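PDB 5NNP: N-terminal acetyltransferase-like protein from Chaetomium thermophilum, which probably serves as the TPR-type helical auxiliary subunit of an N-terminal acetyltransferase complex. Local coordinates for residues I673-I684 with H706-L716; Y689-K697 with L731-L739. All coordinates share one frame; numbering follows the deposited sequence.

Contact 1 (I673-I684 with H706-L716); sequences IDGQIAGFEVYI and HPKVLEQAAKL. Unlike the reference sequence in segment 706-716: Lys708 (reference Asn).
Helices 673-684 and 707-716 run nearly parallel, their axes 10.5 Å apart at 22°, the nearest CA atoms pairing Ile677 with Val709, Phe680 with Gln712 and Ile684 with Leu716. Gln712 extends across the groove, and its NE2 grips two acceptors. Gln712 NE2 donates to Ile677 O at 2.9 Å, reaching that carbonyl from the face opposite Glu681 N. A nearly straight bond (172°) joins Gln712 NE2 to Glu681 OE2 at 2.5 Å; it lies in the amide plane but meets the carboxylate on its anti side, tilted out of its plane. Salt bridges, long and weak as hydrogen bonds, run from Lys708 NZ to Glu681 OE2 and from Lys715 NZ to Glu681 OE1 (3.3 Å); with Arg685 also on OE1, they would probably favour the charged form of this buried residue. With CG anti to the backbone N (chi1 -179°), Phe680 lays its ring beneath the Gln712 chain: Gln712 CB makes a CH-pi contact 3.7 Å from the Phe680 ring centroid, over one face. Leu716 CB sits at the ring edge, and Leu716 CD1 packs 3.6 Å from Phe680 CZ. A leucine in place of Gln712 would probably leave Ile677 O without its cross-helix donor and Glu681 OE2 dependent on the weak lysine bonds. His706 is the N-cap, ND1 accepting from Lys708 N at 2.8 Å. The near-parallel pairing is consistent with a TPR-type helical repeat. Helix 689-702, between the two in sequence, lies against both, Ile673 meeting Ile702 and Leu716 meeting Leu696; helix 673-685 also packs on helices 654-668 and 554-572.

Contact 2 (Y689-K697 with L731-L739); sequences YLLALRCLK and LREVIQAEL
The carboxylate of Glu738 meets Lys697 from across the contact, Lys697 NZ standing 2.5 Å from Glu738 OE2 and nearly in line with its C-O bond, so the ammonium sits beyond the oxygen and over neither face of the group. The phenol of Tyr689 turns away from helix 731-739: the backbone Tyr689 O lies 3.8 Å from Ile735 CD1, of the side chain CB comes nearest, and the rest packs on Ile719 and Met727. Lys697 arrives at Glu738 through a bend at chi3 (71°), the two chains meeting roughly perpendicular. Gln45 of the neighbouring protein chain binds the same pair, donating to Glu738 OE2 and receiving a weak bond from Lys697 NZ. The helices run close to parallel, 18° apart with axes separated by 10.5 Å, and helix 707-723 lies between them in sequence; this pairing of a helix with the next but one is consistent with TPR-type superhelical stacking. Toward the N-terminal ends of the two segments the interface is aliphatic. Leu690 and Leu731 lie alongside, pointing opposite ways, with Leu690 CB 3.9 Å from Leu731 CD1. Leu690 CD1 lies 3.8 Å from Ile735 CD1, with Val734 CG1 on the same methyl. Further along, Leu693 spreads its two methyls: Leu693 CD1 packs 3.8 Å from Leu739 CD1, and Leu693 CD2 rests 4.0 Å from Glu738 CB. The neighbouring chain also covers this seam, its Leu18 touching Leu690 and its Ile37 touching Val734.

Overall arrangement
From the N-terminal side, the chain passes through 673-684, 689-697, 706-716 and 731-739, so the segments alternate. Contact 1 closes a loop of 21 residues that holds helix 689-702; contact 2 starts within that loop and returns after 33 residues, having passed helix 707-723. The two closures therefore cross, and neither encloses the other. Their centres lie about 13 Å apart, and each joins a helix to the next but one, tying the last four helices of the chain together. Between the contacts, Phe680 packs against the Ala692 backbone, Tyr683 against Leu691, and Leu696 against the Val709 backbone. The neighbouring protein chain reaches far more of contact 2 than of contact 1.

Contact 1 (I673-I684 with H706-L716)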
loop_
_atom_site.group_PDB
_atom_site.type_symbol
_atom_site.label_atom_id
_atom_site.label_comp_id
_atom_site.label_asym_id
_atom_site.label_seq_id
_atom_site.Cartn_x
_atom_site.Cartn_y
_atom_site.Cartn_z
ATOM N N ILE A 673 7.748 -8.955 17.867
ATOM C CA ILE A 673 7.714 -9.888 19.000
ATOM C C ILE A 673 6.331 -10.417 19.346
ATOM O O ILE A 673 6.199 -11.571 19.744
ATOM C CB ILE A 673 8.280 -9.262 20.280
ATOM C CG1 ILE A 673 9.670 -8.696 20.049
ATOM C CG2 ILE A 673 8.428 -10.323 21.387
ATOM C CD1 ILE A 673 10.562 -8.847 21.296
ATOM N N ASP A 674 5.307 -9.576 19.211
ATOM C CA ASP A 674 3.939 -9.980 19.521
ATOM C C ASP A 674 3.562 -11.211 18.720
ATOM O O ASP A 674 2.926 -12.133 19.250
ATOM C CB ASP A 674 2.948 -8.850 19.233
ATOM C CG ASP A 674 3.104 -7.673 20.174
ATOM O OD1 ASP A 674 3.565 -7.866 21.316
ATOM O OD2 ASP A 674 2.758 -6.546 19.764
ATOM N N GLY A 675 3.961 -11.207 17.445
ATOM C CA GLY A 675 3.772 -12.336 16.556
ATOM C C GLY A 675 4.513 -13.578 17.019
ATOM O O GLY A 675 3.941 -14.664 17.033
ATOM N N GLN A 676 5.776 -13.417 17.410
ATOM C CA GLN A 676 6.598 -14.520 17.923
ATOM C C GLN A 676 6.060 -15.124 19.224
ATOM O O GLN A 676 6.085 -16.346 19.427
ATOM C CB GLN A 676 8.034 -14.042 18.137
ATOM C CG GLN A 676 8.705 -13.588 16.849
ATOM C CD GLN A 676 8.856 -14.728 15.871
ATOM O OE1 GLN A 676 8.539 -15.870 16.201
ATOM N NE2 GLN A 676 9.346 -14.432 14.662
ATOM N N ILE A 677 5.583 -14.257 20.106
ATOM C CA ILE A 677 4.984 -14.697 21.356
ATOM C C ILE A 677 3.716 -15.499 21.076
ATOM O O ILE A 677 3.481 -16.542 21.698
ATOM C CB ILE A 677 4.659 -13.508 22.275
ATOM C CG1 ILE A 677 5.940 -12.758 22.638
ATOM C CG2 ILE A 677 3.955 -13.980 23.528
ATOM C CD1 ILE A 677 5.697 -11.409 23.296
ATOM N N ALA A 678 2.914 -15.021 20.124
ATOM C CA ALA A 678 1.665 -15.686 19.763
ATOM C C ALA A 678 1.931 -17.005 19.050
ATOM O O ALA A 678 1.219 -17.989 19.269
ATOM C CB ALA A 678 0.801 -14.783 18.895
ATOM N N GLY A 679 2.950 -17.016 18.197
ATOM C CA GLY A 679 3.376 -18.239 17.549
ATOM C C GLY A 679 3.767 -19.304 18.567
ATOM O O GLY A 679 3.387 -20.476 18.448
ATOM N N PHE A 680 4.529 -18.900 19.579
ATOM C CA PHE A 680 4.954 -19.840 20.599
ATOM C C PHE A 680 3.754 -20.523 21.261
ATOM O O PHE A 680 3.703 -21.753 21.367
ATOM C CB PHE A 680 5.801 -19.140 21.653
ATOM C CG PHE A 680 6.294 -20.065 22.725
ATOM C CD1 PHE A 680 5.498 -20.364 23.817
ATOM C CD2 PHE A 680 7.543 -20.651 22.633
ATOM C CE1 PHE A 680 5.936 -21.224 24.800
ATOM C CE2 PHE A 680 7.987 -21.507 23.615
ATOM C CZ PHE A 680 7.182 -21.795 24.700
ATOM N N GLU A 681 2.785 -19.718 21.684
ATOM C CA GLU A 681 1.562 -20.235 22.293
ATOM C C GLU A 681 0.821 -21.241 21.400
ATOM O O GLU A 681 0.310 -22.249 21.896
ATOM C CB GLU A 681 0.631 -19.076 22.655
ATOM C CG GLU A 681 1.263 -18.056 23.570
ATOM C CD GLU A 681 1.663 -18.643 24.899
ATOM O OE1 GLU A 681 1.129 -19.710 25.264
ATOM O OE2 GLU A 681 2.516 -18.036 25.579
ATOM N N VAL A 682 0.767 -20.970 20.093
ATOM C CA VAL A 682 0.125 -21.873 19.131
ATOM C C VAL A 682 0.854 -23.206 18.970
ATOM O O VAL A 682 0.215 -24.261 18.950
ATOM C CB VAL A 682 0.012 -21.238 17.735
ATOM C CG1 VAL A 682 -0.368 -22.288 16.688
ATOM C CG2 VAL A 682 -0.987 -20.085 17.745
ATOM N N TYR A 683 2.181 -23.166 18.871
ATOM C CA TYR A 683 2.964 -24.382 18.625
ATOM C C TYR A 683 3.124 -25.328 19.823
ATOM O O TYR A 683 3.168 -26.548 19.632
ATOM C CB TYR A 683 4.348 -24.015 18.097
ATOM C CG TYR A 683 4.320 -23.506 16.677
ATOM C CD1 TYR A 683 3.608 -24.175 15.696
ATOM C CD2 TYR A 683 4.994 -22.349 16.321
ATOM C CE1 TYR A 683 3.580 -23.716 14.396
ATOM C CE2 TYR A 683 4.970 -21.883 15.028
ATOM C CZ TYR A 683 4.260 -22.570 14.069
ATOM O OH TYR A 683 4.234 -22.108 12.777
ATOM N N ILE A 684 3.226 -24.810 21.046
ATOM C CA ILE A 684 3.296 -25.731 22.188
ATOM C C ILE A 684 2.004 -26.533 22.288
ATOM O O ILE A 684 2.020 -27.727 22.603
ATOM C CB ILE A 684 3.545 -25.023 23.533
ATOM C CG1 ILE A 684 2.697 -23.764 23.639
ATOM C CG2 ILE A 684 5.012 -24.686 23.695
ATOM C CD1 ILE A 684 3.072 -22.902 24.801
ATOM N N HIS A 706 12.175 -9.454 27.842
ATOM C CA HIS A 706 10.724 -9.353 27.760
ATOM C C HIS A 706 10.067 -10.378 28.680
ATOM O O HIS A 706 10.408 -11.559 28.642
ATOM C CB HIS A 706 10.268 -9.563 26.320
ATOM C CG HIS A 706 8.805 -9.324 26.098
ATOM N ND1 HIS A 706 7.822 -10.048 26.739
ATOM C CD2 HIS A 706 8.164 -8.456 25.280
ATOM C CE1 HIS A 706 6.636 -9.632 26.327
ATOM N NE2 HIS A 706 6.818 -8.669 25.443
ATOM N N PRO A 707 9.119 -9.924 29.514
ATOM C CA PRO A 707 8.506 -10.777 30.544
ATOM C C PRO A 707 7.868 -12.038 29.965
ATOM O O PRO A 707 7.942 -13.096 30.586
ATOM C CB PRO A 707 7.442 -9.867 31.166
ATOM C CG PRO A 707 7.903 -8.479 30.855
ATOM C CD PRO A 707 8.558 -8.564 29.515
ATOM N N LYS A 708 7.258 -11.924 28.788
ATOM C CA LYS A 708 6.582 -13.061 28.173
ATOM C C LYS A 708 7.582 -14.092 27.655
ATOM O O LYS A 708 7.364 -15.294 27.807
ATOM C CB LYS A 708 5.662 -12.599 27.034
ATOM C CG LYS A 708 4.168 -12.829 27.283
ATOM C CD LYS A 708 3.848 -14.305 27.536
ATOM C CE LYS A 708 2.351 -14.534 27.719
ATOM N NZ LYS A 708 2.045 -15.881 28.296
ATOM N N VAL A 709 8.673 -13.630 27.043
ATOM C CA VAL A 709 9.649 -14.564 26.480
ATOM C C VAL A 709 10.340 -15.308 27.618
ATOM O O VAL A 709 10.789 -16.439 27.453
ATOM C CB VAL A 709 10.709 -13.863 25.574
ATOM C CG1 VAL A 709 10.035 -13.001 24.502
ATOM C CG2 VAL A 709 11.651 -13.026 26.396
ATOM N N LEU A 710 10.407 -14.672 28.782
ATOM C CA LEU A 710 11.007 -15.295 29.957
ATOM C C LEU A 710 10.087 -16.373 30.503
ATOM O O LEU A 710 10.528 -17.466 30.876
ATOM C CB LEU A 710 11.294 -14.249 31.029
ATOM C CG LEU A 710 12.403 -13.268 30.661
ATOM C CD1 LEU A 710 12.608 -12.236 31.767
ATOM C CD2 LEU A 710 13.696 -14.031 30.357
ATOM N N GLU A 711 8.800 -16.046 30.536
ATOM C CA GLU A 711 7.758 -16.968 30.965
ATOM C C GLU A 711 7.659 -18.188 30.045
ATOM O O GLU A 711 7.668 -19.333 30.507
ATOM C CB GLU A 711 6.419 -16.239 31.019
ATOM C CG GLU A 711 5.333 -16.978 31.759
ATOM C CD GLU A 711 4.003 -16.274 31.657
ATOM O OE1 GLU A 711 3.526 -16.061 30.513
ATOM O OE2 GLU A 711 3.444 -15.925 32.723
ATOM N N GLN A 712 7.571 -17.935 28.744
ATOM C CA GLN A 712 7.506 -19.008 27.758
ATOM C C GLN A 712 8.787 -19.846 27.750
ATOM O O GLN A 712 8.735 -21.056 27.536
ATOM C CB GLN A 712 7.232 -18.434 26.362
ATOM C CG GLN A 712 5.843 -17.805 26.211
ATOM C CD GLN A 712 5.680 -17.042 24.904
ATOM O OE1 GLN A 712 6.661 -16.586 24.321
ATOM N NE2 GLN A 712 4.436 -16.896 24.441
ATOM N N ALA A 713 9.932 -19.209 27.991
ATOM C CA ALA A 713 11.204 -19.928 28.077
ATOM C C ALA A 713 11.165 -20.947 29.216
ATOM O O ALA A 713 11.554 -22.109 29.057
ATOM C CB ALA A 713 12.358 -18.950 28.272
ATOM N N ALA A 714 10.672 -20.504 30.367
ATOM C CA ALA A 714 10.551 -21.375 31.521
ATOM C C ALA A 714 9.466 -22.429 31.315
ATOM O O ALA A 714 9.601 -23.563 31.772
ATOM C CB ALA A 714 10.265 -20.552 32.771
ATOM N N LYS A 715 8.388 -22.054 30.638
ATOM C CA LYS A 715 7.274 -22.978 30.418
ATOM C C LYS A 715 7.687 -24.097 29.460
ATOM O O LYS A 715 7.256 -25.242 29.595
ATOM C CB LYS A 715 6.048 -22.223 29.877
ATOM C CG LYS A 715 4.746 -23.028 29.856
ATOM C CD LYS A 715 3.528 -22.110 29.679
ATOM C CE LYS A 715 3.620 -21.269 28.395
ATOM N NZ LYS A 715 2.498 -20.287 28.208
ATOM N N LEU A 716 8.540 -23.758 28.502
ATOM C CA LEU A 716 8.985 -24.722 27.504
ATOM C C LEU A 716 9.861 -25.792 28.131
ATOM O O LEU A 716 9.692 -26.984 27.877
ATOM C CB LEU A 716 9.749 -24.013 26.386
ATOM C CG LEU A 716 10.051 -24.761 25.088
ATOM C CD1 LEU A 716 8.779 -25.015 24.283
ATOM C CD2 LEU A 716 11.049 -23.959 24.271
#

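Contact 2 (Y689-K697 with L731-L739)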
loop_
_atom_site.group_PDB
_atom_site.type_symbol
_atom_site.label_atom_id
_atom_site.label_comp_id
_atom_site.label_asym_id
_atom_site.label_seq_id
_atom_site.Cartn_x
_atom_site.Cartn_y
_atom_site.Cartn_z
ATOM N N TYR A 689 7.130 -28.765 19.221
ATOM C CA TYR A 689 8.067 -28.081 20.102
ATOM C C TYR A 689 9.275 -27.473 19.386
ATOM O O TYR A 689 9.946 -26.605 19.942
ATOM C CB TYR A 689 8.537 -29.050 21.188
ATOM C CG TYR A 689 7.396 -29.693 21.947
ATOM C CD1 TYR A 689 6.469 -28.908 22.635
ATOM C CD2 TYR A 689 7.240 -31.073 21.979
ATOM C CE1 TYR A 689 5.420 -29.476 23.326
ATOM C CE2 TYR A 689 6.198 -31.649 22.670
ATOM C CZ TYR A 689 5.291 -30.843 23.343
ATOM O OH TYR A 689 4.245 -31.403 24.038
ATOM N N LEU A 690 9.560 -27.918 18.166
ATOM C CA LEU A 690 10.681 -27.361 17.417
ATOM C C LEU A 690 10.341 -25.967 16.861
ATOM O O LEU A 690 11.168 -25.053 16.891
ATOM C CB LEU A 690 11.089 -28.298 16.284
ATOM C CG LEU A 690 12.435 -27.941 15.656
ATOM C CD1 LEU A 690 13.501 -27.819 16.731
ATOM C CD2 LEU A 690 12.851 -28.955 14.602
ATOM N N LEU A 691 9.121 -25.809 16.359
ATOM C CA LEU A 691 8.666 -24.516 15.871
ATOM C C LEU A 691 8.467 -23.553 17.033
ATOM O O LEU A 691 8.761 -22.365 16.930
ATOM C CB LEU A 691 7.369 -24.667 15.070
ATOM C CG LEU A 691 7.498 -25.538 13.818
ATOM C CD1 LEU A 691 6.216 -25.518 12.996
ATOM C CD2 LEU A 691 8.682 -25.074 12.993
ATOM N N ALA A 692 7.959 -24.079 18.141
ATOM C CA ALA A 692 7.836 -23.309 19.372
ATOM C C ALA A 692 9.169 -22.659 19.741
ATOM O O ALA A 692 9.226 -21.464 20.022
ATOM C CB ALA A 692 7.338 -24.204 20.513
ATOM N N LEU A 693 10.237 -23.454 19.728
ATOM C CA LEU A 693 11.568 -22.960 20.043
ATOM C C LEU A 693 12.011 -21.887 19.057
ATOM O O LEU A 693 12.682 -20.918 19.423
ATOM C CB LEU A 693 12.570 -24.104 20.043
ATOM C CG LEU A 693 14.001 -23.712 20.387
ATOM C CD1 LEU A 693 14.041 -23.009 21.733
ATOM C CD2 LEU A 693 14.884 -24.945 20.395
ATOM N N ARG A 694 11.633 -22.063 17.799
ATOM C CA ARG A 694 12.043 -21.140 16.760
ATOM C C ARG A 694 11.468 -19.761 17.021
ATOM O O ARG A 694 12.182 -18.761 16.944
ATOM C CB ARG A 694 11.606 -21.656 15.407
ATOM C CG ARG A 694 11.934 -20.767 14.240
ATOM C CD ARG A 694 11.537 -21.513 12.993
ATOM N NE ARG A 694 11.773 -20.778 11.763
ATOM C CZ ARG A 694 10.817 -20.241 11.017
ATOM N NH1 ARG A 694 9.542 -20.336 11.379
ATOM N NH2 ARG A 694 11.144 -19.603 9.907
ATOM N N CYS A 695 10.172 -19.728 17.329
ATOM C CA CYS A 695 9.497 -18.522 17.790
ATOM C C CYS A 695 10.166 -17.923 19.014
ATOM O O CYS A 695 10.431 -16.723 19.059
ATOM C CB CYS A 695 8.040 -18.821 18.120
ATOM S SG CYS A 695 7.019 -19.088 16.685
ATOM N N LEU A 696 10.418 -18.764 20.013
ATOM C CA LEU A 696 11.041 -18.314 21.249
ATOM C C LEU A 696 12.410 -17.684 20.969
ATOM O O LEU A 696 12.673 -16.573 21.420
ATOM C CB LEU A 696 11.166 -19.471 22.239
ATOM C CG LEU A 696 11.631 -19.142 23.664
ATOM C CD1 LEU A 696 10.684 -18.176 24.398
ATOM C CD2 LEU A 696 11.791 -20.418 24.457
ATOM N N LYS A 697 13.261 -18.366 20.200
ATOM C CA LYS A 697 14.583 -17.827 19.857
ATOM C C LYS A 697 14.483 -16.506 19.087
ATOM O O LYS A 697 15.348 -15.648 19.219
ATOM C CB LYS A 697 15.402 -18.836 19.040
ATOM C CG LYS A 697 15.758 -20.119 19.795
ATOM C CD LYS A 697 16.941 -20.874 19.171
ATOM C CE LYS A 697 18.245 -20.130 19.397
ATOM N NZ LYS A 697 19.403 -20.829 18.792
ATOM N N LEU A 731 15.484 -35.015 17.182
ATOM C CA LEU A 731 14.707 -33.876 17.664
ATOM C C LEU A 731 15.099 -33.524 19.099
ATOM O O LEU A 731 15.310 -32.357 19.440
ATOM C CB LEU A 731 13.212 -34.194 17.580
ATOM C CG LEU A 731 12.206 -33.174 18.106
ATOM C CD1 LEU A 731 12.262 -31.914 17.260
ATOM C CD2 LEU A 731 10.815 -33.779 18.100
ATOM N N ARG A 732 15.203 -34.553 19.932
ATOM C CA ARG A 732 15.628 -34.398 21.316
ATOM C C ARG A 732 16.965 -33.676 21.393
ATOM O O ARG A 732 17.162 -32.801 22.238
ATOM C CB ARG A 732 15.727 -35.765 21.994
ATOM C CG ARG A 732 15.959 -35.701 23.482
ATOM C CD ARG A 732 15.941 -37.084 24.092
ATOM N NE ARG A 732 16.002 -37.026 25.546
ATOM C CZ ARG A 732 17.132 -36.952 26.243
ATOM N NH1 ARG A 732 17.093 -36.910 27.572
ATOM N NH2 ARG A 732 18.299 -36.923 25.613
ATOM N N GLU A 733 17.874 -34.039 20.492
ATOM C CA GLU A 733 19.213 -33.462 20.480
ATOM C C GLU A 733 19.203 -31.977 20.132
ATOM O O GLU A 733 19.809 -31.164 20.836
ATOM C CB GLU A 733 20.113 -34.216 19.497
ATOM C CG GLU A 733 21.491 -33.598 19.348
ATOM C CD GLU A 733 22.457 -34.501 18.616
ATOM O OE1 GLU A 733 22.306 -35.741 18.709
ATOM O OE2 GLU A 733 23.367 -33.968 17.947
ATOM N N VAL A 734 18.513 -31.633 19.048
ATOM C CA VAL A 734 18.483 -30.267 18.557
ATOM C C VAL A 734 17.788 -29.359 19.556
ATOM O O VAL A 734 18.203 -28.219 19.777
ATOM C CB VAL A 734 17.761 -30.166 17.199
ATOM C CG1 VAL A 734 17.535 -28.706 16.819
ATOM C CG2 VAL A 734 18.534 -30.899 16.122
ATOM N N ILE A 735 16.718 -29.877 20.149
ATOM C CA ILE A 735 15.937 -29.144 21.141
ATOM C C ILE A 735 16.804 -28.721 22.330
ATOM O O ILE A 735 16.942 -27.529 22.618
ATOM C CB ILE A 735 14.751 -29.992 21.654
ATOM C CG1 ILE A 735 13.666 -30.108 20.580
ATOM C CG2 ILE A 735 14.178 -29.395 22.927
ATOM C CD1 ILE A 735 12.916 -28.867 20.349
ATOM N N GLN A 736 17.392 -29.704 23.006
ATOM C CA GLN A 736 18.186 -29.447 24.200
ATOM C C GLN A 736 19.412 -28.592 23.903
ATOM O O GLN A 736 19.824 -27.782 24.735
ATOM C CB GLN A 736 18.606 -30.769 24.850
ATOM C CG GLN A 736 17.470 -31.481 25.589
ATOM C CD GLN A 736 17.920 -32.761 26.296
ATOM O OE1 GLN A 736 18.905 -33.386 25.903
ATOM N NE2 GLN A 736 17.191 -33.154 27.339
ATOM N N ALA A 737 19.986 -28.765 22.716
ATOM C CA ALA A 737 21.188 -28.030 22.337
ATOM C C ALA A 737 20.908 -26.535 22.136
ATOM O O ALA A 737 21.620 -25.688 22.674
ATOM C CB ALA A 737 21.803 -28.634 21.075
ATOM N N GLU A 738 19.872 -26.214 21.364
ATOM C CA GLU A 738 19.573 -24.828 21.022
ATOM C C GLU A 738 18.730 -24.143 22.084
ATOM O O GLU A 738 18.441 -22.953 21.983
ATOM C CB GLU A 738 18.858 -24.761 19.673
ATOM C CG GLU A 738 19.721 -25.203 18.511
ATOM C CD GLU A 738 20.843 -24.226 18.204
ATOM O OE1 GLU A 738 21.923 -24.687 17.770
ATOM O OE2 GLU A 738 20.644 -23.006 18.392
ATOM N N LEU A 739 18.334 -24.901 23.098
ATOM C CA LEU A 739 17.579 -24.348 24.211
ATOM C C LEU A 739 18.499 -23.667 25.226
ATOM O O LEU A 739 18.156 -22.622 25.784
ATOM C CB LEU A 739 16.762 -25.442 24.892
ATOM C CG LEU A 739 15.774 -24.984 25.957
ATOM C CD1 LEU A 739 14.795 -23.984 25.377
ATOM C CD2 LEU A 739 15.040 -26.182 26.510
#